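Local coordinates for protein DNA annealing helicase and endonuclease ZRANB3 (Homo sapiens, PDB 5MKW) that anneals complementary DNA strands and cuts DNA at stalled or collapsed replication forks to maintain genome stability, the endonuclease activity residing in its C-terminal HNH domain, at residues Y7-V12 / W72-I77; G18-C23 / T94-C99; V25-L30 / A48-K53; H76-Y81 / L89-T94. All coordinates share one frame; numbering follows the deposited sequence.

Interaction 1: residues Y7-V12 / W72-I77; sequences YLRAKV and WQVDHI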
loop_
_atom_site.group_PDB
_atom_site.type_symbol
_atom_site.label_atom_id
_atom_site.label_comp_id
_atom_site.label_asym_id
_atom_site.label_seq_id
_atom_site.Cartn_x
_atom_site.Cartn_y
_atom_site.Cartn_z
ATOM N N TYR A 7 1.028 -15.010 -2.617
ATOM C CA TYR A 7 -0.159 -15.799 -2.430
ATOM C C TYR A 7 -1.229 -14.911 -1.840
ATOM O O TYR A 7 -2.385 -14.912 -2.293
ATOM C CB TYR A 7 0.137 -16.985 -1.496
ATOM C CG TYR A 7 -1.096 -17.735 -1.027
ATOM C CD1 TYR A 7 -1.802 -18.531 -1.922
ATOM C CD2 TYR A 7 -1.637 -17.515 0.227
ATOM C CE1 TYR A 7 -2.960 -19.167 -1.536
ATOM C CE2 TYR A 7 -2.771 -18.193 0.655
ATOM C CZ TYR A 7 -3.401 -19.038 -0.222
ATOM O OH TYR A 7 -4.580 -19.607 0.090
ATOM N N LEU A 8 -0.875 -14.221 -0.756
ATOM C CA LEU A 8 -1.847 -13.407 -0.046
ATOM C C LEU A 8 -2.435 -12.283 -0.924
ATOM O O LEU A 8 -3.645 -12.041 -0.894
ATOM C CB LEU A 8 -1.232 -12.868 1.227
ATOM C CG LEU A 8 -0.941 -13.973 2.261
ATOM C CD1 LEU A 8 -0.245 -13.316 3.438
ATOM C CD2 LEU A 8 -2.203 -14.689 2.740
ATOM N N ARG A 9 -1.575 -11.616 -1.699
ATOM C CA ARG A 9 -2.012 -10.544 -2.601
ATOM C C ARG A 9 -3.052 -11.093 -3.545
ATOM O O ARG A 9 -4.122 -10.504 -3.732
ATOM C CB ARG A 9 -0.832 -9.941 -3.380
ATOM C CG ARG A 9 0.101 -9.040 -2.550
ATOM C CD ARG A 9 1.335 -8.606 -3.368
ATOM N NE ARG A 9 0.885 -7.701 -4.430
ATOM C CZ ARG A 9 0.682 -6.396 -4.279
ATOM N NH1 ARG A 9 0.931 -5.811 -3.117
ATOM N NH2 ARG A 9 0.229 -5.672 -5.296
ATOM N N ALA A 10 -2.771 -12.258 -4.097
ATOM C CA ALA A 10 -3.642 -12.818 -5.136
ATOM C C ALA A 10 -4.964 -13.242 -4.529
ATOM O O ALA A 10 -6.027 -12.976 -5.104
ATOM C CB ALA A 10 -2.971 -13.979 -5.835
ATOM N N LYS A 11 -4.916 -13.782 -3.338
ATOM C CA LYS A 11 -6.156 -14.189 -2.643
ATOM C C LYS A 11 -7.031 -13.008 -2.281
ATOM O O LYS A 11 -8.240 -13.037 -2.532
ATOM C CB LYS A 11 -5.888 -14.959 -1.379
ATOM C CG LYS A 11 -5.334 -16.355 -1.563
ATOM C CD LYS A 11 -6.255 -17.277 -2.324
ATOM C CE LYS A 11 -7.613 -17.390 -1.684
ATOM N NZ LYS A 11 -8.332 -18.472 -2.403
ATOM N N VAL A 12 -6.422 -11.929 -1.782
ATOM C CA VAL A 12 -7.211 -10.749 -1.434
ATOM C C VAL A 12 -7.761 -10.087 -2.711
ATOM O O VAL A 12 -8.909 -9.683 -2.760
ATOM C CB VAL A 12 -6.392 -9.753 -0.601
ATOM C CG1 VAL A 12 -7.147 -8.468 -0.441
ATOM C CG2 VAL A 12 -6.039 -10.343 0.763
ATOM N N TRP A 72 -0.695 -0.743 -4.516
ATOM C CA TRP A 72 -1.455 -1.337 -3.402
ATOM C C TRP A 72 -0.673 -2.455 -2.715
ATOM O O TRP A 72 0.210 -3.073 -3.310
ATOM C CB TRP A 72 -2.868 -1.840 -3.823
ATOM C CG TRP A 72 -2.907 -2.910 -4.818
ATOM C CD1 TRP A 72 -2.916 -2.766 -6.171
ATOM C CD2 TRP A 72 -2.975 -4.321 -4.567
ATOM N NE1 TRP A 72 -2.955 -3.995 -6.792
ATOM C CE2 TRP A 72 -3.019 -4.967 -5.830
ATOM C CE3 TRP A 72 -3.049 -5.095 -3.412
ATOM C CZ2 TRP A 72 -3.106 -6.348 -5.971
ATOM C CZ3 TRP A 72 -3.092 -6.507 -3.550
ATOM C CH2 TRP A 72 -3.165 -7.101 -4.834
ATOM N N GLN A 73 -1.036 -2.690 -1.457
ATOM C CA GLN A 73 -0.418 -3.660 -0.565
ATOM C C GLN A 73 -1.547 -4.348 0.223
ATOM O O GLN A 73 -2.566 -3.713 0.496
ATOM C CB GLN A 73 0.470 -2.927 0.457
ATOM C CG GLN A 73 1.738 -2.323 -0.107
ATOM C CD GLN A 73 2.718 -3.410 -0.529
ATOM O OE1 GLN A 73 2.815 -4.443 0.146
ATOM N NE2 GLN A 73 3.273 -3.293 -1.733
ATOM N N VAL A 74 -1.340 -5.619 0.607
ATOM C CA VAL A 74 -2.184 -6.285 1.597
ATOM C C VAL A 74 -1.724 -5.936 3.001
ATOM O O VAL A 74 -0.513 -5.922 3.280
ATOM C CB VAL A 74 -2.110 -7.812 1.421
ATOM C CG1 VAL A 74 -2.898 -8.530 2.502
ATOM C CG2 VAL A 74 -2.637 -8.181 0.052
ATOM N N ASP A 75 -2.663 -5.675 3.900
ATOM C CA ASP A 75 -2.294 -5.387 5.275
ATOM C C ASP A 75 -3.389 -5.890 6.201
ATOM O O ASP A 75 -4.418 -6.414 5.746
ATOM C CB ASP A 75 -2.073 -3.873 5.443
ATOM C CG ASP A 75 -1.117 -3.511 6.600
ATOM O OD1 ASP A 75 -0.921 -4.331 7.546
ATOM O OD2 ASP A 75 -0.652 -2.354 6.596
ATOM N N HIS A 76 -3.170 -5.753 7.500
ATOM C CA HIS A 76 -4.122 -6.252 8.494
ATOM C C HIS A 76 -5.352 -5.371 8.586
ATOM O O HIS A 76 -5.256 -4.140 8.519
ATOM C CB HIS A 76 -3.486 -6.294 9.885
ATOM C CG HIS A 76 -2.320 -7.208 9.973
ATOM N ND1 HIS A 76 -1.035 -6.753 10.135
ATOM C CD2 HIS A 76 -2.239 -8.552 9.883
ATOM C CE1 HIS A 76 -0.211 -7.784 10.190
ATOM N NE2 HIS A 76 -0.915 -8.886 10.027
ATOM N N ILE A 77 -6.502 -5.986 8.855
ATOM C CA ILE A 77 -7.683 -5.214 9.193
ATOM C C ILE A 77 -7.619 -4.784 10.657
ATOM O O ILE A 77 -7.840 -3.610 10.956
ATOM C CB ILE A 77 -8.981 -5.992 8.978
ATOM C CG1 ILE A 77 -9.158 -6.367 7.502
ATOM C CG2 ILE A 77 -10.161 -5.172 9.502
ATOM C CD1 ILE A 77 -10.188 -7.457 7.286
HETATM O O HOH W 1 1.415 -6.688 -0.353
#
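Helix 5-16 packs at 93° across strand 72-76, the first strand of the beta hairpin in the HNH domain and part of the region with endonuclease activity; Arg9 carries most of the contact. The polar part is a two-pronged grip: NH1 of Arg9 donates to the carbonyl O of Trp72 at 2.8 Å, and NH2 of Arg9 reaches the same oxygen by a longer, more bent bond of 3.3 Å. That oxygen sits in the guanidinium plane, while both donors lie above the carbonyl plane. A water accepts from Arg9 NH1 and Val74 N and donates to OE1 of Gln73. Stacking follows from a bend at chi3 (68°), which lays the guanidinium over the indole, planes 22° apart, with CZ of Arg9 3.8 Å from the centroid of the six-membered ring of Trp72, a cation-pi contact. NE1 of Trp72 is hydrogen-bonded to OE1 of Gln28. In the apolar part Arg9 and Val74 slide past each other, CG2 of Val74 coming to 3.6 Å from CA of Arg9, and CG1 of Val74 meets CG2 of Val12 at 4.0 Å. Held in its plane and on a face, the guanidinium is probably fixed in its rotation, its charge stabilised by carbonyl and pi electrons.

Interaction 2: residues G18-C23 / T94-C99; sequences GVCQLC and TLCTVC. With ZN (zinc ion), chain C.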
loop_
_atom_site.group_PDB
_atom_site.type_symbol
_atom_site.label_atom_id
_atom_site.label_comp_id
_atom_site.label_asym_id
_atom_site.label_seq_id
_atom_site.Cartn_x
_atom_site.Cartn_y
_atom_site.Cartn_z
ATOM N N GLY A 18 -7.836 -4.823 -5.993
ATOM C CA GLY A 18 -6.908 -3.724 -5.891
ATOM C C GLY A 18 -7.572 -2.412 -5.537
ATOM O O GLY A 18 -7.004 -1.349 -5.806
ATOM N N VAL A 19 -8.725 -2.484 -4.857
ATOM C CA VAL A 19 -9.452 -1.285 -4.369
ATOM C C VAL A 19 -9.210 -1.052 -2.895
ATOM O O VAL A 19 -9.296 -2.004 -2.085
ATOM C CB VAL A 19 -10.971 -1.443 -4.553
ATOM C CG1 VAL A 19 -11.695 -0.193 -4.045
ATOM C CG2 VAL A 19 -11.276 -1.674 -6.023
ATOM N N CYS A 20 -8.689 0.113 -2.556
ATOM C CA CYS A 20 -8.292 0.380 -1.160
ATOM C C CYS A 20 -9.524 0.367 -0.271
ATOM O O CYS A 20 -10.545 1.023 -0.596
ATOM C CB CYS A 20 -7.631 1.746 -1.022
ATOM S SG CYS A 20 -7.105 2.144 0.669
ATOM N N GLN A 21 -9.441 -0.368 0.833
ATOM C CA GLN A 21 -10.609 -0.545 1.693
ATOM C C GLN A 21 -10.800 0.607 2.662
ATOM O O GLN A 21 -11.853 0.713 3.262
ATOM C CB GLN A 21 -10.520 -1.860 2.438
ATOM C CG GLN A 21 -10.524 -3.051 1.515
ATOM C CD GLN A 21 -11.787 -3.095 0.626
ATOM O OE1 GLN A 21 -12.881 -3.334 1.110
ATOM N NE2 GLN A 21 -11.621 -2.869 -0.669
ATOM N N LEU A 22 -9.821 1.513 2.734
ATOM C CA LEU A 22 -9.947 2.723 3.562
ATOM C C LEU A 22 -10.442 3.928 2.783
ATOM O O LEU A 22 -11.315 4.632 3.271
ATOM C CB LEU A 22 -8.641 3.061 4.274
ATOM C CG LEU A 22 -8.127 1.944 5.179
ATOM C CD1 LEU A 22 -6.918 2.353 5.991
ATOM C CD2 LEU A 22 -9.241 1.404 6.079
ATOM N N CYS A 23 -9.861 4.194 1.609
ATOM C CA CYS A 23 -10.171 5.401 0.871
ATOM C C CYS A 23 -10.854 5.151 -0.472
ATOM O O CYS A 23 -11.297 6.095 -1.101
ATOM C CB CYS A 23 -8.896 6.234 0.657
ATOM S SG CYS A 23 -7.810 5.580 -0.621
ATOM N N THR A 94 -6.875 -4.879 1.274
ATOM C CA THR A 94 -6.157 -4.079 0.328
ATOM C C THR A 94 -6.115 -2.653 0.814
ATOM O O THR A 94 -7.148 -2.059 1.187
ATOM C CB THR A 94 -6.893 -4.129 -1.044
ATOM O OG1 THR A 94 -7.002 -5.495 -1.486
ATOM C CG2 THR A 94 -6.134 -3.337 -2.063
ATOM N N LEU A 95 -4.910 -2.106 0.807
ATOM C CA LEU A 95 -4.683 -0.678 1.031
ATOM C C LEU A 95 -3.922 -0.120 -0.162
ATOM O O LEU A 95 -2.955 -0.744 -0.641
ATOM C CB LEU A 95 -3.827 -0.442 2.296
ATOM C CG LEU A 95 -4.339 -0.866 3.673
ATOM C CD1 LEU A 95 -3.355 -0.445 4.758
ATOM C CD2 LEU A 95 -5.706 -0.281 3.970
ATOM N N CYS A 96 -4.273 1.084 -0.607
ATOM C CA CYS A 96 -3.407 1.791 -1.507
ATOM C C CYS A 96 -2.091 2.113 -0.754
ATOM O O CYS A 96 -1.999 2.048 0.497
ATOM C CB CYS A 96 -4.077 3.091 -2.015
ATOM S SG CYS A 96 -4.169 4.411 -0.808
ATOM N N THR A 97 -1.058 2.459 -1.509
ATOM C CA THR A 97 0.246 2.665 -0.890
ATOM C C THR A 97 0.332 3.920 -0.027
ATOM O O THR A 97 1.112 3.961 0.884
ATOM C CB THR A 97 1.369 2.595 -1.925
ATOM O OG1 THR A 97 0.962 3.272 -3.128
ATOM C CG2 THR A 97 1.662 1.102 -2.222
ATOM N N VAL A 98 -0.518 4.906 -0.268
ATOM C CA VAL A 98 -0.565 6.096 0.552
ATOM C C VAL A 98 -1.186 5.751 1.923
ATOM O O VAL A 98 -0.634 6.055 2.966
ATOM C CB VAL A 98 -1.335 7.234 -0.148
ATOM C CG1 VAL A 98 -1.679 8.358 0.826
ATOM C CG2 VAL A 98 -0.524 7.788 -1.324
ATOM N N CYS A 99 -2.288 5.038 1.916
ATOM C CA CYS A 99 -2.832 4.548 3.195
ATOM C C CYS A 99 -1.886 3.578 3.927
ATOM O O CYS A 99 -1.816 3.547 5.152
ATOM C CB CYS A 99 -4.173 3.866 2.966
ATOM S SG CYS A 99 -5.502 5.019 2.473
HETATM ZN ZN ZN C . -6.188 4.296 0.400
HETATM O O HOH W 2 -6.519 -6.355 -3.939
#
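From its CB, which packs against CB of Cys96 at 3.9 Å, the side chain of Cys20 extends with SG anti to the backbone N (chi1 -180°) and brings the sulfur to the zinc ion at 2.4 Å. The same sulfur accepts a nearly straight hydrogen bond from the backbone N of Cys96 at 3.3 Å (169° at the hydrogen). Two longer bonds, from N of Leu22 and N of Cys23, come from its own loop, so that three amides point at this sulfur, whose negative charge they would be expected to temper. Cys23, Cys96 and Cys99 supply the other zinc ligands, completing a Cys4 site built from two CxxC pairs: one in the loop between helices 5-16 and 27-36, the other where strand 92-96 passes into helix 97-118 of the HNH domain. Cys96 is also the N-cap of that helix, its SG accepting from N of Cys99 at 3.4 Å. Beside the metal, the main chains are joined by N of Gln21 donating to O of Thr94 at 2.9 Å. On the outer side the side chains of Leu22 and Leu95 cross obliquely, CG of Leu22 3.5 Å from CD2 of Leu95. Toward the start of the loop, a water accepts from N of Gly18 and donates to OG1 of Thr94, a hydroxyl also hydrogen-bonded to Glu16, while CB of Thr94 lies 3.4 Å from O of Val19.

Interaction 3: residues V25-L30 / A48-K53; sequences VNAQEL and ATWTSK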
loop_
_atom_site.group_PDB
_atom_site.type_symbol
_atom_site.label_atom_id
_atom_site.label_comp_id
_atom_site.label_asym_id
_atom_site.label_seq_id
_atom_site.Cartn_x
_atom_site.Cartn_y
_atom_site.Cartn_z
ATOM N N VAL A 25 -9.901 4.229 -3.431
ATOM C CA VAL A 25 -9.288 4.384 -4.725
ATOM C C VAL A 25 -9.106 3.047 -5.407
ATOM O O VAL A 25 -8.897 2.003 -4.753
ATOM C CB VAL A 25 -7.964 5.177 -4.690
ATOM C CG1 VAL A 25 -8.221 6.570 -4.154
ATOM C CG2 VAL A 25 -6.880 4.435 -3.916
ATOM N N ASN A 26 -9.217 3.053 -6.725
ATOM C CA ASN A 26 -8.954 1.823 -7.471
ATOM C C ASN A 26 -7.493 1.787 -7.906
ATOM O O ASN A 26 -7.115 2.342 -8.948
ATOM C CB ASN A 26 -9.881 1.652 -8.686
ATOM C CG ASN A 26 -9.721 0.279 -9.309
ATOM O OD1 ASN A 26 -8.663 -0.363 -9.237
ATOM N ND2 ASN A 26 -10.791 -0.221 -9.832
ATOM N N ALA A 27 -6.669 1.243 -7.024
ATOM C CA ALA A 27 -5.241 1.370 -7.163
ATOM C C ALA A 27 -4.754 0.507 -8.316
ATOM O O ALA A 27 -3.815 0.884 -9.030
ATOM C CB ALA A 27 -4.564 0.995 -5.866
ATOM N N GLN A 28 -5.419 -0.615 -8.547
ATOM C CA GLN A 28 -5.061 -1.459 -9.669
ATOM C C GLN A 28 -5.313 -0.810 -11.032
ATOM O O GLN A 28 -4.541 -0.992 -11.963
ATOM C CB GLN A 28 -5.754 -2.799 -9.600
ATOM C CG GLN A 28 -5.470 -3.747 -10.782
ATOM C CD GLN A 28 -4.075 -4.365 -10.695
ATOM O OE1 GLN A 28 -3.345 -4.229 -9.669
ATOM N NE2 GLN A 28 -3.685 -5.040 -11.744
ATOM N N GLU A 29 -6.411 -0.087 -11.150
ATOM C CA GLU A 29 -6.736 0.610 -12.396
ATOM C C GLU A 29 -5.692 1.686 -12.707
ATOM O O GLU A 29 -5.260 1.822 -13.848
ATOM C CB GLU A 29 -8.099 1.269 -12.253
ATOM C CG GLU A 29 -8.393 2.379 -13.261
ATOM C CD GLU A 29 -9.803 2.972 -13.080
ATOM O OE1 GLU A 29 -10.027 3.745 -12.099
ATOM O OE2 GLU A 29 -10.697 2.634 -13.898
ATOM N N LEU A 30 -5.249 2.412 -11.676
ATOM C CA LEU A 30 -4.138 3.373 -11.877
ATOM C C LEU A 30 -2.804 2.682 -12.296
ATOM O O LEU A 30 -2.080 3.170 -13.178
ATOM C CB LEU A 30 -3.918 4.215 -10.618
ATOM C CG LEU A 30 -2.946 5.413 -10.829
ATOM C CD1 LEU A 30 -3.542 6.409 -11.855
ATOM C CD2 LEU A 30 -2.645 6.083 -9.493
ATOM N N ALA A 48 -1.112 14.167 -10.606
ATOM C CA ALA A 48 -2.485 14.629 -10.768
ATOM C C ALA A 48 -3.464 13.885 -9.891
ATOM O O ALA A 48 -4.631 14.234 -9.899
ATOM C CB ALA A 48 -2.924 14.495 -12.216
ATOM N N THR A 49 -3.015 12.889 -9.126
ATOM C CA THR A 49 -3.943 12.093 -8.328
ATOM C C THR A 49 -3.341 11.697 -6.980
ATOM O O THR A 49 -2.345 12.269 -6.569
ATOM C CB THR A 49 -4.504 10.919 -9.173
ATOM O OG1 THR A 49 -5.639 10.396 -8.527
ATOM C CG2 THR A 49 -3.507 9.847 -9.421
ATOM N N TRP A 50 -3.991 10.788 -6.270
ATOM C CA TRP A 50 -3.658 10.415 -4.871
ATOM C C TRP A 50 -2.231 9.950 -4.694
ATOM O O TRP A 50 -1.663 10.088 -3.614
ATOM C CB TRP A 50 -4.610 9.300 -4.377
ATOM C CG TRP A 50 -4.545 8.011 -5.212
ATOM C CD1 TRP A 50 -5.378 7.649 -6.226
ATOM C CD2 TRP A 50 -3.674 6.911 -5.011
ATOM N NE1 TRP A 50 -5.051 6.390 -6.696
ATOM C CE2 TRP A 50 -3.987 5.934 -5.970
ATOM C CE3 TRP A 50 -2.698 6.623 -4.073
ATOM C CZ2 TRP A 50 -3.348 4.705 -6.012
ATOM C CZ3 TRP A 50 -1.974 5.463 -4.205
ATOM C CH2 TRP A 50 -2.334 4.493 -5.128
ATOM N N THR A 51 -1.631 9.416 -5.750
ATOM C CA THR A 51 -0.188 9.049 -5.727
ATOM C C THR A 51 0.789 10.254 -5.470
ATOM O O THR A 51 1.945 10.078 -5.049
ATOM C CB THR A 51 0.201 8.392 -7.076
ATOM O OG1 THR A 51 -0.424 9.116 -8.153
ATOM C CG2 THR A 51 -0.251 6.952 -7.120
ATOM N N SER A 52 0.300 11.469 -5.670
ATOM C CA SER A 52 1.134 12.655 -5.453
ATOM C C SER A 52 1.663 12.744 -4.031
ATOM O O SER A 52 2.672 13.425 -3.770
ATOM C CB SER A 52 0.346 13.924 -5.748
ATOM O OG SER A 52 -0.663 14.131 -4.766
ATOM N N LYS A 53 1.032 12.010 -3.127
ATOM C CA LYS A 53 1.444 11.998 -1.742
ATOM C C LYS A 53 2.502 10.955 -1.395
ATOM O O LYS A 53 2.966 10.916 -0.285
ATOM C CB LYS A 53 0.234 11.795 -0.851
ATOM C CG LYS A 53 -0.671 13.006 -0.820
ATOM C CD LYS A 53 -1.828 12.758 0.146
ATOM C CE LYS A 53 -2.582 14.044 0.466
ATOM N NZ LYS A 53 -3.228 13.943 1.805
HETATM O O HOH W 3 -6.925 5.597 -8.763
#
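Trp50, in the short 3-10 turn that follows helix 39-47, reaches toward the N-terminal end of helix 27-36, where Asn26 is the N-cap and accepts from N of Glu29 through OD1. The indole is the hub of the packed part. Its CG takes the crowded position between backbone N and carbonyl carbon (chi1 60°), which sends the ring across to the other segment. Val25 crosses one face obliquely: CG2 of Val25 makes a CH-pi contact 4.0 Å from the centroid of the five-membered ring of Trp50, 17° off its normal, and CG1 of Val25 touches CD1 of the ring at 3.7 Å. CG2 of Thr51 lies over the opposite face. Leu30 comes tip to tip with the indole, its CD2 3.7 Å from NE1 of Trp50, and CB of Ala27 meets CZ2 of the ring at 3.9 Å. Trp50 and Val25 both also touch Cys96, so this apolar cluster abuts the zinc site. The tightest point is CD2 of Leu30 against CG2 of Thr51 at 3.5 Å, closer than usual for two methyl groups. The looser side is bridged by water, and no direct hydrogen bond joins the segments. Instead one water, lying in the ring plane at the indole edge, accepts from NE1 of Trp50 at 2.9 Å and donates to O of Asn26 by a longer bond of 3.3 Å.

Interaction 4: residues H76-Y81 / L89-T94; sequences HIKPVY and LDNLQT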
loop_
_atom_site.group_PDB
_atom_site.type_symbol
_atom_site.label_atom_id
_atom_site.label_comp_id
_atom_site.label_asym_id
_atom_site.label_seq_id
_atom_site.Cartn_x
_atom_site.Cartn_y
_atom_site.Cartn_z
ATOM N N HIS A 76 -3.170 -5.753 7.500
ATOM C CA HIS A 76 -4.122 -6.252 8.494
ATOM C C HIS A 76 -5.352 -5.371 8.586
ATOM O O HIS A 76 -5.256 -4.140 8.519
ATOM C CB HIS A 76 -3.486 -6.294 9.885
ATOM C CG HIS A 76 -2.320 -7.208 9.973
ATOM N ND1 HIS A 76 -1.035 -6.753 10.135
ATOM C CD2 HIS A 76 -2.239 -8.552 9.883
ATOM C CE1 HIS A 76 -0.211 -7.784 10.190
ATOM N NE2 HIS A 76 -0.915 -8.886 10.027
ATOM N N ILE A 77 -6.502 -5.986 8.855
ATOM C CA ILE A 77 -7.683 -5.214 9.193
ATOM C C ILE A 77 -7.619 -4.784 10.657
ATOM O O ILE A 77 -7.840 -3.610 10.956
ATOM C CB ILE A 77 -8.981 -5.992 8.978
ATOM C CG1 ILE A 77 -9.158 -6.367 7.502
ATOM C CG2 ILE A 77 -10.161 -5.172 9.502
ATOM C CD1 ILE A 77 -10.188 -7.457 7.286
ATOM N N LYS A 78 -7.277 -5.730 11.542
ATOM C CA LYS A 78 -7.056 -5.456 12.970
ATOM C C LYS A 78 -5.580 -5.682 13.297
ATOM O O LYS A 78 -5.110 -6.849 13.418
ATOM C CB LYS A 78 -7.904 -6.378 13.846
ATOM C CG LYS A 78 -9.352 -6.474 13.387
ATOM C CD LYS A 78 -10.290 -7.022 14.475
ATOM C CE LYS A 78 -11.522 -7.701 13.881
ATOM N NZ LYS A 78 -12.801 -7.158 14.430
ATOM N N PRO A 79 -4.801 -4.597 13.214
ATOM C CA PRO A 79 -3.422 -4.762 13.677
ATOM C C PRO A 79 -3.334 -4.620 15.190
ATOM O O PRO A 79 -4.118 -3.912 15.829
ATOM C CB PRO A 79 -2.664 -3.624 13.003
ATOM C CG PRO A 79 -3.701 -2.578 12.745
ATOM C CD PRO A 79 -5.019 -3.293 12.555
ATOM N N VAL A 80 -2.301 -5.233 15.722
ATOM C CA VAL A 80 -1.880 -4.994 17.077
ATOM C C VAL A 80 -1.263 -3.575 17.155
ATOM O O VAL A 80 -0.744 -3.049 16.153
ATOM C CB VAL A 80 -0.887 -6.121 17.446
ATOM C CG1 VAL A 80 -0.330 -5.938 18.847
ATOM C CG2 VAL A 80 -1.585 -7.479 17.296
ATOM N N TYR A 81 -1.355 -2.936 18.320
ATOM C CA TYR A 81 -0.586 -1.701 18.586
ATOM C C TYR A 81 0.906 -1.842 18.260
ATOM O O TYR A 81 1.575 -2.687 18.819
ATOM C CB TYR A 81 -0.749 -1.311 20.054
ATOM C CG TYR A 81 -0.366 0.112 20.359
ATOM C CD1 TYR A 81 -1.214 1.169 20.000
ATOM C CD2 TYR A 81 0.804 0.404 21.071
ATOM C CE1 TYR A 81 -0.874 2.483 20.270
ATOM C CE2 TYR A 81 1.164 1.714 21.340
ATOM C CZ TYR A 81 0.319 2.752 20.938
ATOM O OH TYR A 81 0.620 4.056 21.253
ATOM N N LEU A 89 -6.756 -14.869 6.279
ATOM C CA LEU A 89 -7.318 -14.102 5.178
ATOM C C LEU A 89 -8.455 -13.193 5.664
ATOM O O LEU A 89 -8.697 -12.118 5.107
ATOM C CB LEU A 89 -7.804 -15.059 4.094
ATOM C CG LEU A 89 -8.094 -14.411 2.751
ATOM C CD1 LEU A 89 -6.777 -14.052 2.074
ATOM C CD2 LEU A 89 -8.940 -15.362 1.888
ATOM N N ASP A 90 -9.167 -13.647 6.686
ATOM C CA ASP A 90 -10.246 -12.869 7.255
ATOM C C ASP A 90 -9.776 -11.658 8.064
ATOM O O ASP A 90 -10.585 -10.854 8.533
ATOM C CB ASP A 90 -11.145 -13.768 8.121
ATOM C CG ASP A 90 -10.416 -14.348 9.354
ATOM O OD1 ASP A 90 -9.540 -13.670 9.965
ATOM O OD2 ASP A 90 -10.764 -15.487 9.745
ATOM N N ASN A 91 -8.475 -11.527 8.235
ATOM C CA ASN A 91 -7.899 -10.311 8.836
ATOM C C ASN A 91 -7.055 -9.486 7.852
ATOM O O ASN A 91 -6.312 -8.611 8.267
ATOM C CB ASN A 91 -7.025 -10.657 10.057
ATOM C CG ASN A 91 -6.725 -9.452 10.918
ATOM O OD1 ASN A 91 -7.553 -8.556 11.056
ATOM N ND2 ASN A 91 -5.516 -9.401 11.473
ATOM N N LEU A 92 -7.259 -9.693 6.558
ATOM C CA LEU A 92 -6.482 -8.970 5.558
ATOM C C LEU A 92 -7.321 -8.071 4.634
ATOM O O LEU A 92 -8.471 -8.369 4.329
ATOM C CB LEU A 92 -5.700 -9.959 4.723
ATOM C CG LEU A 92 -4.688 -10.811 5.496
ATOM C CD1 LEU A 92 -3.901 -11.704 4.539
ATOM C CD2 LEU A 92 -3.734 -9.950 6.300
ATOM N N GLN A 93 -6.699 -7.015 4.128
ATOM C CA GLN A 93 -7.370 -6.046 3.305
ATOM C C GLN A 93 -6.350 -5.405 2.373
ATOM O O GLN A 93 -5.158 -5.369 2.669
ATOM C CB GLN A 93 -8.079 -4.996 4.152
ATOM C CG GLN A 93 -7.135 -3.982 4.805
ATOM C CD GLN A 93 -7.791 -2.988 5.712
ATOM O OE1 GLN A 93 -7.174 -2.482 6.695
ATOM N NE2 GLN A 93 -9.058 -2.841 5.532
ATOM N N THR A 94 -6.875 -4.879 1.274
ATOM C CA THR A 94 -6.157 -4.079 0.328
ATOM C C THR A 94 -6.115 -2.653 0.814
ATOM O O THR A 94 -7.148 -2.059 1.187
ATOM C CB THR A 94 -6.893 -4.129 -1.044
ATOM O OG1 THR A 94 -7.002 -5.495 -1.486
ATOM C CG2 THR A 94 -6.134 -3.337 -2.063
#
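His76 and Leu92 form an antiparallel non-hydrogen-bonded pair, their CA atoms 4.6 Å apart and their side chains diverging, at the end of the two-stranded sheet where strand 72-76 leaves for the loop. Just beyond, N of Ile77 donates to the backbone O of Asn91 at 2.7 Å. The side chain of Asn91 then continues the pairing. With CG anti to the backbone N (chi1 -164°), its amide lies against the backbone of Lys78: OD1 of Asn91 accepts from N of Lys78 at 2.9 Å on a lone pair in the carbonyl plane, and ND2 of Asn91 donates to O of Lys78 at 3.2 Å. ND2 also bonds to O of Gln86, so this buried amide is held in its plane at both ends and bridges two parts of the connecting loop. The His76 ring, tilted 30° to the amide plane, brings CD2 to 3.7 Å from ND2 of Asn91. On the outer side Ile77 crosses Gln93 obliquely, CG1 of Ile77 lying 3.8 Å from CB of Gln93, and CD1 of Ile77 covers the carbonyl oxygen of Leu92. A beta-hairpin closed across its loop by an asparagine and leading into a helix is characteristic of the beta-beta-alpha His-Me finger of HNH endonucleases.

Strands 72-76 and 92-96 tie three of the contacts together. Interaction 1 packs helix 5-16 against the first strand, interaction 4 joins the two strands at their loop end, and interaction 2 fixes the far end of the second strand to the zinc loop. Interaction 3 lies on the other side of the chain's centre from interaction 4; CB of Ala27 packs on CB of Trp72 of interaction 1, and O of Gly18 and N of Ala27 link it to interaction 2. Interaction 1 is buried and combines charge with an aromatic face; the other three are partly buried. Among these, metal coordination dominates 18-23/94-99, apolar contacts dominate 25-30/48-53, and main-chain and amide hydrogen bonds dominate 76-81/89-94.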